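Local coordinates for protein acetyltransferase of GNAT family (Staphylococcus aureus subsp. aureus Mu50, PDB 3D8P) that probably transfers an acetyl group from acetyl-coenzyme A to an acceptor substrate, being an acetyltransferase of the GNAT family, at residues A[20-23]-A[24-28]; A[31-34]-A[35-39]; A[102-105]-A[106-110]. One frame throughout, in Å; residues are numbered along the deposited sequence.

Contact 1. Residues A[20-23]-A[24-28]; sequences FILS and IQKNE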
ATOM      1  N   PHE A  20      -6.886  -0.536  12.149  1.00 29.94           N
ATOM      2  CA  PHE A  20      -7.427   0.101  10.939  1.00 29.11           C
ATOM      3  C   PHE A  20      -7.444  -0.865   9.766  1.00 29.80           C
ATOM      4  O   PHE A  20      -8.466  -1.083   9.144  1.00 28.78           O
ATOM      5  CB  PHE A  20      -6.587   1.348  10.592  1.00 29.14           C
ATOM      6  CG  PHE A  20      -6.982   2.038   9.315  1.00 30.78           C
ATOM      7  CD1 PHE A  20      -8.041   2.927   9.289  1.00 31.50           C
ATOM      8  CD2 PHE A  20      -6.278   1.819   8.146  1.00 30.50           C
ATOM      9  CE1 PHE A  20      -8.387   3.566   8.122  1.00 26.61           C
ATOM     10  CE2 PHE A  20      -6.627   2.462   6.976  1.00 28.56           C
ATOM     11  CZ  PHE A  20      -7.673   3.338   6.968  1.00 28.18           C
ATOM     12  N   ILE A  21      -6.297  -1.444   9.456  1.00 30.97           N
ATOM     13  CA  ILE A  21      -6.195  -2.374   8.353  1.00 29.47           C
ATOM     14  C   ILE A  21      -7.116  -3.596   8.593  1.00 31.34           C
ATOM     15  O   ILE A  21      -7.937  -3.939   7.739  1.00 31.92           O
ATOM     16  CB  ILE A  21      -4.706  -2.752   8.125  1.00 30.03           C
ATOM     17  CG1 ILE A  21      -3.950  -1.523   7.597  1.00 28.59           C
ATOM     18  CG2 ILE A  21      -4.591  -3.907   7.172  1.00 27.23           C
ATOM     19  CD1 ILE A  21      -2.469  -1.730   7.231  1.00 27.49           C
ATOM     20  N   LEU A  22      -7.005  -4.221   9.765  1.00 29.73           N
ATOM     21  CA  LEU A  22      -7.806  -5.389  10.105  1.00 30.00           C
ATOM     22  C   LEU A  22      -9.320  -5.177  10.078  1.00 30.24           C
ATOM     23  O   LEU A  22     -10.047  -6.092   9.698  1.00 28.51           O
ATOM     24  CB  LEU A  22      -7.422  -5.931  11.494  1.00 30.14           C
ATOM     25  CG  LEU A  22      -6.105  -6.699  11.651  1.00 32.99           C
ATOM     26  CD1 LEU A  22      -5.838  -7.007  13.155  1.00 33.07           C
ATOM     27  CD2 LEU A  22      -6.133  -7.963  10.820  1.00 26.94           C
ATOM     28  N   SER A  23      -9.801  -4.010  10.509  1.00 30.70           N
ATOM     29  CA  SER A  23     -11.251  -3.727  10.476  1.00 33.64           C
ATOM     30  C   SER A  23     -11.759  -3.673   9.030  1.00 32.42           C
ATOM     31  O   SER A  23     -12.810  -4.220   8.728  1.00 30.30           O
ATOM     32  CB  SER A  23     -11.611  -2.423  11.220  1.00 34.85           C
ATOM     33  OG  SER A  23     -11.125  -1.277  10.512  1.00 46.02           O
ATOM     34  N   ILE A  24     -11.005  -3.020   8.145  1.00 31.20           N
ATOM     35  CA  ILE A  24     -11.344  -2.975   6.718  1.00 30.44           C
ATOM     36  C   ILE A  24     -11.317  -4.377   6.076  1.00 31.00           C
ATOM     37  O   ILE A  24     -12.279  -4.786   5.418  1.00 32.62           O
ATOM     38  CB  ILE A  24     -10.381  -2.010   5.946  1.00 30.84           C
ATOM     39  CG1 ILE A  24     -10.540  -0.559   6.449  1.00 31.00           C
ATOM     40  CG2 ILE A  24     -10.645  -2.076   4.420  1.00 27.16           C
ATOM     41  CD1 ILE A  24      -9.553   0.414   5.811  1.00 31.01           C
ATOM     42  N   GLN A  25     -10.199  -5.082   6.239  1.00 31.61           N
ATOM     43  CA  GLN A  25     -10.010  -6.437   5.697  1.00 31.49           C
ATOM     44  C   GLN A  25     -11.081  -7.431   6.140  1.00 32.87           C
ATOM     45  O   GLN A  25     -11.675  -8.139   5.303  1.00 33.20           O
ATOM     46  CB  GLN A  25      -8.666  -7.016   6.153  1.00 30.07           C
ATOM     47  CG  GLN A  25      -7.457  -6.534   5.417  1.00 28.44           C
ATOM     48  CD  GLN A  25      -6.166  -6.959   6.102  1.00 29.38           C
ATOM     49  OE1 GLN A  25      -6.160  -7.282   7.289  1.00 29.24           O
ATOM     50  NE2 GLN A  25      -5.068  -6.939   5.367  1.00 24.36           N
ATOM     51  N   LYS A  26     -11.309  -7.485   7.457  1.00 32.86           N
ATOM     52  CA  LYS A  26     -12.163  -8.515   8.070  1.00 34.97           C
ATOM     53  C   LYS A  26     -13.625  -8.144   8.163  1.00 35.63           C
ATOM     54  O   LYS A  26     -14.494  -8.978   7.932  1.00 37.44           O
ATOM     55  CB  LYS A  26     -11.666  -8.853   9.483  1.00 34.57           C
ATOM     56  CG  LYS A  26     -10.207  -9.326   9.534  1.00 37.93           C
ATOM     57  CD  LYS A  26      -9.734  -9.712  10.947  1.00 38.23           C
ATOM     58  CE  LYS A  26     -10.441 -10.957  11.488  1.00 42.02           C
ATOM     59  NZ  LYS A  26     -10.223 -12.152  10.618  1.00 46.51           N
ATOM     60  N   ASN A  27     -13.896  -6.905   8.551  1.00 37.53           N
ATOM     61  CA  ASN A  27     -15.271  -6.467   8.740  1.00 38.27           C
ATOM     62  C   ASN A  27     -15.936  -6.040   7.451  1.00 39.32           C
ATOM     63  O   ASN A  27     -17.065  -6.454   7.173  1.00 42.33           O
ATOM     64  CB  ASN A  27     -15.371  -5.324   9.757  1.00 38.80           C
ATOM     65  CG  ASN A  27     -14.955  -5.746  11.160  1.00 40.36           C
ATOM     66  OD1 ASN A  27     -15.183  -6.888  11.584  1.00 43.30           O
ATOM     67  ND2 ASN A  27     -14.367  -4.810  11.898  1.00 37.97           N
ATOM     68  N   GLU A  28     -15.250  -5.217   6.665  1.00 39.39           N
ATOM     69  CA  GLU A  28     -15.863  -4.664   5.450  1.00 39.35           C
ATOM     70  C   GLU A  28     -15.766  -5.586   4.237  1.00 39.27           C
ATOM     71  O   GLU A  28     -16.736  -5.714   3.481  1.00 39.18           O
ATOM     72  CB  GLU A  28     -15.275  -3.288   5.107  1.00 39.94           C
ATOM     73  CG  GLU A  28     -15.736  -2.724   3.753  1.00 38.02           C
ATOM     74  CD  GLU A  28     -15.126  -1.371   3.422  1.00 39.99           C
ATOM     75  OE1 GLU A  28     -14.118  -0.975   4.060  1.00 33.50           O
ATOM     76  OE2 GLU A  28     -15.661  -0.707   2.507  1.00 35.69           O
TER
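F20 and I24 lie side by side one turn apart near the end of helix 14-28, and their meeting is the tight part of this contact. The CD1 methyl of I24 sits over one face of the F20 ring, 3.9 Å from the centroid and displaced toward the rim, a CH-pi contact in which CD1 comes closest to CZ of F20. With CG of F20 anti to the backbone N (chi1 176°), the ring lies along the helix surface where that methyl can cover it. I21 and Q25 pack alongside on the adjoining side: the CG2 methyl of I21 touches NE2 of Q25 at 3.6 Å, while NE2 itself donates to OE1 of Q38. Branched and aromatic residues such as F20, I21 and I24 suit this side, since F85 of strand 78-86 presses on all three; the Q25 side chain touches F85 as well. L22 is backed by R35 and Q38 of the following loop.

The solvent side is looser. K26 brings CD only within 4.0 Å of L22 CD2, and its chain, bent at chi3 and chi4, leads the amine off to the carbonyl of I33. Exposed N27 brings ND2 within 3.7 Å of S23 CB. Serine suits this partly exposed place: its hydroxyl, at chi1 69°, turns back to donate to F20 O (3.0 Å), a carbonyl whose helical bond from I24 N is weak.

At the last turn, S23 O takes the N-H of N27 at 2.9 Å and a weak bond from E28 N at 3.3 Å; the second, spanning five residues, marks the wider pi-type turn that ends the helix. Chemically, apolar contacts fix the sheet-facing side, whereas the polar ends of Q25, K26 and E28 are committed elsewhere, E28 in a salt bridge with R91; these links tie the helix terminus to neighbouring loops.

Contact 2. Residues A[31-34]-A[35-39]; sequences IKID and RDDQP. With CA (calcium ion), chain C.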
ATOM      1  N   ILE A  31     -12.469 -10.653   4.378  1.00 36.56           N
ATOM      2  CA  ILE A  31     -11.283 -11.413   3.968  1.00 36.39           C
ATOM      3  C   ILE A  31     -10.849 -12.346   5.092  1.00 36.71           C
ATOM      4  O   ILE A  31     -10.812 -11.944   6.251  1.00 36.26           O
ATOM      5  CB  ILE A  31     -10.145 -10.500   3.586  1.00 35.90           C
ATOM      6  CG1 ILE A  31     -10.570  -9.714   2.330  1.00 37.63           C
ATOM      7  CG2 ILE A  31      -8.892 -11.331   3.323  1.00 34.07           C
ATOM      8  CD1 ILE A  31      -9.669  -8.589   1.973  1.00 40.30           C
ATOM      9  N   LYS A  32     -10.557 -13.597   4.755  1.00 38.38           N
ATOM     10  CA  LYS A  32     -10.125 -14.571   5.764  1.00 40.24           C
ATOM     11  C   LYS A  32      -8.641 -14.297   6.017  1.00 38.89           C
ATOM     12  O   LYS A  32      -7.748 -14.801   5.330  1.00 39.67           O
ATOM     13  CB  LYS A  32     -10.412 -16.030   5.327  1.00 42.44           C
ATOM     14  CG  LYS A  32     -11.893 -16.457   5.432  1.00 41.14           C
ATOM     15  N   ILE A  33      -8.385 -13.406   6.958  1.00 39.17           N
ATOM     16  CA  ILE A  33      -7.013 -12.977   7.244  1.00 38.63           C
ATOM     17  C   ILE A  33      -7.035 -12.408   8.639  1.00 39.70           C
ATOM     18  O   ILE A  33      -8.050 -11.860   9.071  1.00 40.36           O
ATOM     19  CB  ILE A  33      -6.554 -11.882   6.271  1.00 39.03           C
ATOM     20  CG1 ILE A  33      -5.027 -11.780   6.276  1.00 38.58           C
ATOM     21  CG2 ILE A  33      -7.254 -10.538   6.615  1.00 39.65           C
ATOM     22  CD1 ILE A  33      -4.428 -10.899   5.166  1.00 38.51           C
ATOM     23  N   ASP A  34      -5.945 -12.537   9.373  1.00 40.03           N
ATOM     24  CA  ASP A  34      -5.933 -11.905  10.686  1.00 38.46           C
ATOM     25  C   ASP A  34      -4.576 -11.329  11.035  1.00 35.82           C
ATOM     26  O   ASP A  34      -3.747 -11.200  10.162  1.00 37.36           O
ATOM     27  CB  ASP A  34      -6.574 -12.803  11.768  1.00 41.03           C
ATOM     28  CG  ASP A  34      -5.952 -14.149  11.860  1.00 41.92           C
ATOM     29  OD1 ASP A  34      -4.808 -14.288  11.409  1.00 51.93           O
ATOM     30  OD2 ASP A  34      -6.613 -15.064  12.387  1.00 45.93           O
ATOM     31  N   ARG A  35      -4.361 -10.927  12.283  1.00 33.71           N
ATOM     32  CA  ARG A  35      -3.125 -10.235  12.623  1.00 32.27           C
ATOM     33  C   ARG A  35      -1.867 -11.086  12.440  1.00 33.13           C
ATOM     34  O   ARG A  35      -0.853 -10.605  11.923  1.00 31.84           O
ATOM     35  CB  ARG A  35      -3.223  -9.696  14.044  1.00 32.50           C
ATOM     36  CG  ARG A  35      -1.946  -9.069  14.565  1.00 33.70           C
ATOM     37  CD  ARG A  35      -2.214  -8.267  15.795  1.00 32.80           C
ATOM     38  NE  ARG A  35      -0.990  -7.648  16.272  1.00 32.43           N
ATOM     39  CZ  ARG A  35      -0.948  -6.591  17.074  1.00 35.74           C
ATOM     40  NH1 ARG A  35      -2.066  -6.011  17.513  1.00 38.35           N
ATOM     41  NH2 ARG A  35       0.223  -6.096  17.432  1.00 30.50           N
ATOM     42  N   ASP A  36      -1.947 -12.361  12.820  1.00 33.22           N
ATOM     43  CA  ASP A  36      -0.782 -13.237  12.749  1.00 33.63           C
ATOM     44  C   ASP A  36      -0.467 -13.720  11.326  1.00 33.07           C
ATOM     45  O   ASP A  36       0.546 -14.396  11.141  1.00 34.84           O
ATOM     46  CB  ASP A  36      -0.839 -14.369  13.817  1.00 33.47           C
ATOM     47  CG  ASP A  36      -1.973 -15.379  13.583  1.00 38.51           C
ATOM     48  OD1 ASP A  36      -2.417 -15.512  12.430  1.00 40.94           O
ATOM     49  OD2 ASP A  36      -2.407 -16.058  14.552  1.00 35.57           O
ATOM     50  N   ASP A  37      -1.300 -13.355  10.344  1.00 31.81           N
ATOM     51  CA  ASP A  37      -0.995 -13.569   8.927  1.00 33.03           C
ATOM     52  C   ASP A  37      -0.172 -12.419   8.366  1.00 33.22           C
ATOM     53  O   ASP A  37       0.329 -12.502   7.244  1.00 34.26           O
ATOM     54  CB  ASP A  37      -2.282 -13.688   8.097  1.00 34.34           C
ATOM     55  CG  ASP A  37      -3.100 -14.924   8.448  1.00 41.55           C
ATOM     56  OD1 ASP A  37      -2.495 -16.003   8.624  1.00 48.92           O
ATOM     57  OD2 ASP A  37      -4.347 -14.831   8.540  1.00 48.18           O
ATOM     58  N   GLN A  38       0.001 -11.349   9.147  1.00 33.91           N
ATOM     59  CA  GLN A  38       0.609 -10.122   8.632  1.00 33.07           C
ATOM     60  C   GLN A  38       1.718  -9.621   9.539  1.00 33.96           C
ATOM     61  O   GLN A  38       1.662  -8.489  10.019  1.00 34.57           O
ATOM     62  CB  GLN A  38      -0.482  -9.064   8.481  1.00 32.61           C
ATOM     63  CG  GLN A  38      -1.729  -9.612   7.755  1.00 36.36           C
ATOM     64  CD  GLN A  38      -2.808  -8.580   7.547  1.00 34.32           C
ATOM     65  OE1 GLN A  38      -2.704  -7.733   6.663  1.00 32.24           O
ATOM     66  NE2 GLN A  38      -3.865  -8.666   8.342  1.00 33.39           N
ATOM     67  N   PRO A  39       2.756 -10.457   9.752  1.00 34.36           N
ATOM     68  CA  PRO A  39       3.866 -10.061  10.624  1.00 33.24           C
ATOM     69  C   PRO A  39       4.587  -8.770  10.227  1.00 32.32           C
ATOM     70  O   PRO A  39       5.141  -8.125  11.094  1.00 30.48           O
ATOM     71  CB  PRO A  39       4.815 -11.272  10.561  1.00 35.44           C
ATOM     72  CG  PRO A  39       4.387 -12.049   9.294  1.00 34.72           C
ATOM     73  CD  PRO A  39       2.938 -11.823   9.194  1.00 34.77           C
TER
HETATM   74 CA    CA C 163      -4.222 -16.609  10.819  1.00 64.00          CA
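The carbonyl oxygen of D34 is gripped by two donors from opposite faces of its plane: NE2 of Q38 at 3.1 Å and the backbone N of D37 at 3.3 Å. The Q38 amide keeps this oxygen nearly in its own plane, though the N-H arrives above the carbonyl plane, and its OE1 accepts from Q25 and K83. A flat amide suits this place because it donates and accepts at once. The CD1 methyl of I33 packs against Q38 CD at 3.7 Å, the chains crossing at about a right angle.

Three aspartates hold a calcium ion. D34 OD1 binds it at 2.5 Å and D36 OD1 at 2.7 Å, while both D37 oxygens bind more loosely, at a long 2.9 Å each. D34 takes chi1 55°, with CG between its backbone N and carbonyl carbon, swinging OD1 to the ion; its carboxylate plane is almost perpendicular to that of D36. D37 OD2 also accepts the N-H of D34 (2.9 Å) on its anti side. The 3-10 turn 35-37, directly after D34, brings D36 and D37 to the same ion, which probably relieves the acids' mutual repulsion, and the shared D37 oxygen couples metal binding to the backbone.

Contact 3. Residues A[102-105]-A[106-110]; sequences KVIM and TCKEQ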
ATOM      1  N   LYS A 102       2.430  10.513  -3.346  1.00 31.28           N
ATOM      2  CA  LYS A 102       3.524  10.622  -2.387  1.00 29.67           C
ATOM      3  C   LYS A 102       4.534   9.530  -2.625  1.00 29.62           C
ATOM      4  O   LYS A 102       5.736   9.762  -2.585  1.00 29.24           O
ATOM      5  CB  LYS A 102       2.991  10.527  -0.960  1.00 30.19           C
ATOM      6  CG  LYS A 102       4.033  10.730   0.142  1.00 31.52           C
ATOM      7  CD  LYS A 102       4.679  12.086   0.068  1.00 36.97           C
ATOM      8  CE  LYS A 102       5.491  12.367   1.292  1.00 39.83           C
ATOM      9  NZ  LYS A 102       6.250  13.629   1.160  1.00 42.80           N
ATOM     10  N   VAL A 103       4.029   8.319  -2.824  1.00 30.74           N
ATOM     11  CA  VAL A 103       4.860   7.167  -3.180  1.00 32.12           C
ATOM     12  C   VAL A 103       5.571   7.425  -4.535  1.00 33.32           C
ATOM     13  O   VAL A 103       6.782   7.296  -4.616  1.00 34.19           O
ATOM     14  CB  VAL A 103       4.027   5.818  -3.178  1.00 30.37           C
ATOM     15  CG1 VAL A 103       4.792   4.661  -3.812  1.00 27.37           C
ATOM     16  CG2 VAL A 103       3.615   5.433  -1.748  1.00 29.38           C
ATOM     17  N   ILE A 104       4.840   7.828  -5.574  1.00 33.50           N
ATOM     18  CA  ILE A 104       5.467   8.044  -6.890  1.00 34.93           C
ATOM     19  C   ILE A 104       6.581   9.095  -6.815  1.00 36.40           C
ATOM     20  O   ILE A 104       7.679   8.886  -7.323  1.00 36.30           O
ATOM     21  CB  ILE A 104       4.410   8.341  -7.976  1.00 35.34           C
ATOM     22  CG1 ILE A 104       3.667   7.034  -8.288  1.00 37.80           C
ATOM     23  CG2 ILE A 104       5.059   8.898  -9.272  1.00 35.77           C
ATOM     24  CD1 ILE A 104       2.371   7.252  -8.934  1.00 46.11           C
HETATM   25  N   MSE A 105       6.320  10.201  -6.132  1.00 38.92           N
HETATM   26  CA  MSE A 105       7.330  11.249  -5.957  1.00 42.33           C
HETATM   27  C   MSE A 105       8.559  10.725  -5.210  1.00 38.45           C
HETATM   28  O   MSE A 105       9.687  11.031  -5.576  1.00 37.80           O
HETATM   29  CB  MSE A 105       6.721  12.409  -5.183  1.00 40.44           C
HETATM   30  CG  MSE A 105       7.629  13.577  -4.976  1.00 48.16           C
HETATM   31 SE   MSE A 105       7.289  14.403  -3.225  0.75 60.34          SE
HETATM   32  CE  MSE A 105       7.948  12.951  -2.041  1.00 51.85           C
ATOM     33  N   THR A 106       8.338   9.938  -4.156  1.00 35.23           N
ATOM     34  CA  THR A 106       9.442   9.394  -3.362  1.00 33.56           C
ATOM     35  C   THR A 106      10.233   8.362  -4.167  1.00 33.19           C
ATOM     36  O   THR A 106      11.448   8.274  -4.042  1.00 31.79           O
ATOM     37  CB  THR A 106       8.925   8.809  -2.017  1.00 35.31           C
ATOM     38  OG1 THR A 106       8.068   9.771  -1.383  1.00 32.20           O
ATOM     39  CG2 THR A 106      10.087   8.413  -1.059  1.00 29.36           C
ATOM     40  N   CYS A 107       9.546   7.585  -4.995  1.00 34.42           N
ATOM     41  CA  CYS A 107      10.203   6.621  -5.864  1.00 34.97           C
ATOM     42  C   CYS A 107      11.113   7.327  -6.868  1.00 37.52           C
ATOM     43  O   CYS A 107      12.208   6.847  -7.172  1.00 34.42           O
ATOM     44  CB  CYS A 107       9.166   5.807  -6.644  1.00 37.25           C
ATOM     45  SG  CYS A 107       8.297   4.587  -5.709  1.00 33.83           S
ATOM     46  N   LYS A 108      10.661   8.461  -7.394  1.00 38.90           N
ATOM     47  CA  LYS A 108      11.480   9.216  -8.330  1.00 42.44           C
ATOM     48  C   LYS A 108      12.768   9.711  -7.671  1.00 43.97           C
ATOM     49  O   LYS A 108      13.848   9.608  -8.261  1.00 43.91           O
ATOM     50  CB  LYS A 108      10.677  10.352  -8.970  1.00 41.49           C
ATOM     51  CG  LYS A 108       9.598   9.783  -9.908  1.00 45.44           C
ATOM     52  CD  LYS A 108       8.753  10.858 -10.573  1.00 47.47           C
ATOM     53  CE  LYS A 108       7.727  10.261 -11.568  1.00 50.38           C
ATOM     54  NZ  LYS A 108       6.887  11.372 -12.140  1.00 49.63           N
ATOM     55  N   GLU A 109      12.666  10.224  -6.445  1.00 45.25           N
ATOM     56  CA  GLU A 109      13.851  10.657  -5.719  1.00 46.11           C
ATOM     57  C   GLU A 109      14.805   9.490  -5.483  1.00 45.21           C
ATOM     58  O   GLU A 109      16.016   9.666  -5.489  1.00 46.32           O
ATOM     59  CB  GLU A 109      13.498  11.240  -4.348  1.00 46.57           C
ATOM     60  CG  GLU A 109      12.683  12.516  -4.351  1.00 48.29           C
ATOM     61  CD  GLU A 109      12.117  12.838  -2.962  1.00 49.00           C
ATOM     62  OE1 GLU A 109      12.374  12.076  -1.999  1.00 48.21           O
ATOM     63  OE2 GLU A 109      11.391  13.843  -2.839  1.00 54.40           O
ATOM     64  N   GLN A 110      14.262   8.299  -5.264  1.00 43.68           N
ATOM     65  CA  GLN A 110      15.081   7.147  -4.912  1.00 44.40           C
ATOM     66  C   GLN A 110      15.479   6.245  -6.083  1.00 43.48           C
ATOM     67  O   GLN A 110      16.002   5.159  -5.862  1.00 43.29           O
ATOM     68  CB  GLN A 110      14.394   6.367  -3.794  1.00 42.48           C
ATOM     69  CG  GLN A 110      14.397   7.167  -2.481  1.00 48.75           C
ATOM     70  CD  GLN A 110      13.578   6.537  -1.375  1.00 50.96           C
ATOM     71  OE1 GLN A 110      13.227   5.352  -1.432  1.00 60.61           O
ATOM     72  NE2 GLN A 110      13.268   7.335  -0.346  1.00 60.90           N
TER
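T106 and K102 are brought together by a chi1 of -49° at T106, which sets OG1 next to the threonine's own backbone N and turns it back onto the K102 carbonyl. The K102 oxygen therefore receives two bonds, from T106 OG1 at 2.6 Å and from T106 N at 3.0 Å, which approach from opposite faces of the carbonyl plane. Threonine fits this buried position on helix 95-109: its hydroxyl is satisfied by the preceding turn, and its side chain rests on Q54 and W56 of strand 54-59. K102 reaches toward the same strand, where it makes a cation-pi contact with W56.

M105, a selenomethionine, bends at chi2 and chi3, the latter 68°, so that its end curls across the helix surface toward T106 and E109. Its CE methyl ends 3.2 Å from T106 OG1 and 3.6 Å from OE2 of E109; the M105 chain crosses those of T106 and E109 obliquely, passing from the buried hydroxyl to the exposed glutamate.

On the sheet-facing side the packing is apolar. V103 CG1 lies 4.0 Å from the sulfur of C107, a small, polarisable group suited to a buried place; both residues press on L71 and I115, from two strands of the sheet. I104 and K108 run alongside one another, and the extended lysine brings only its far methylene, CE, against the isoleucine side chain, 3.8 Å from CG2; K108 itself is exposed.

Regular backbone bonds such as C107 N to V103 O (2.8 Å) hold these turns until Q110 leaves helical geometry. Such an amphipathic helix, one side laid on the strands and the other in solvent, is the crossing element of the beta-alpha-beta unit formed by strand 78-86, helix 95-109 and strand 114-119, the central part of the GNAT fold.

Each contact is local, closing a turn of backbone and no long loop, and the three follow in series along the chain without nesting or crossing. Contact 1 ends helix 14-28; a short connection then leads into contact 2, in the loop before helix 44-49. These two touch: Q25 O takes the N-H of I31 and Q25 OE1 packs on CG2 of I33, so the calcium-binding loop is strapped to the helix end. Contact 3 comes much later, on helix 95-109, on the opposite side of the chain's centre, its centre about 27 Å from that of contact 1. The central sheet lies between, with strand 65-73 reached by both helices.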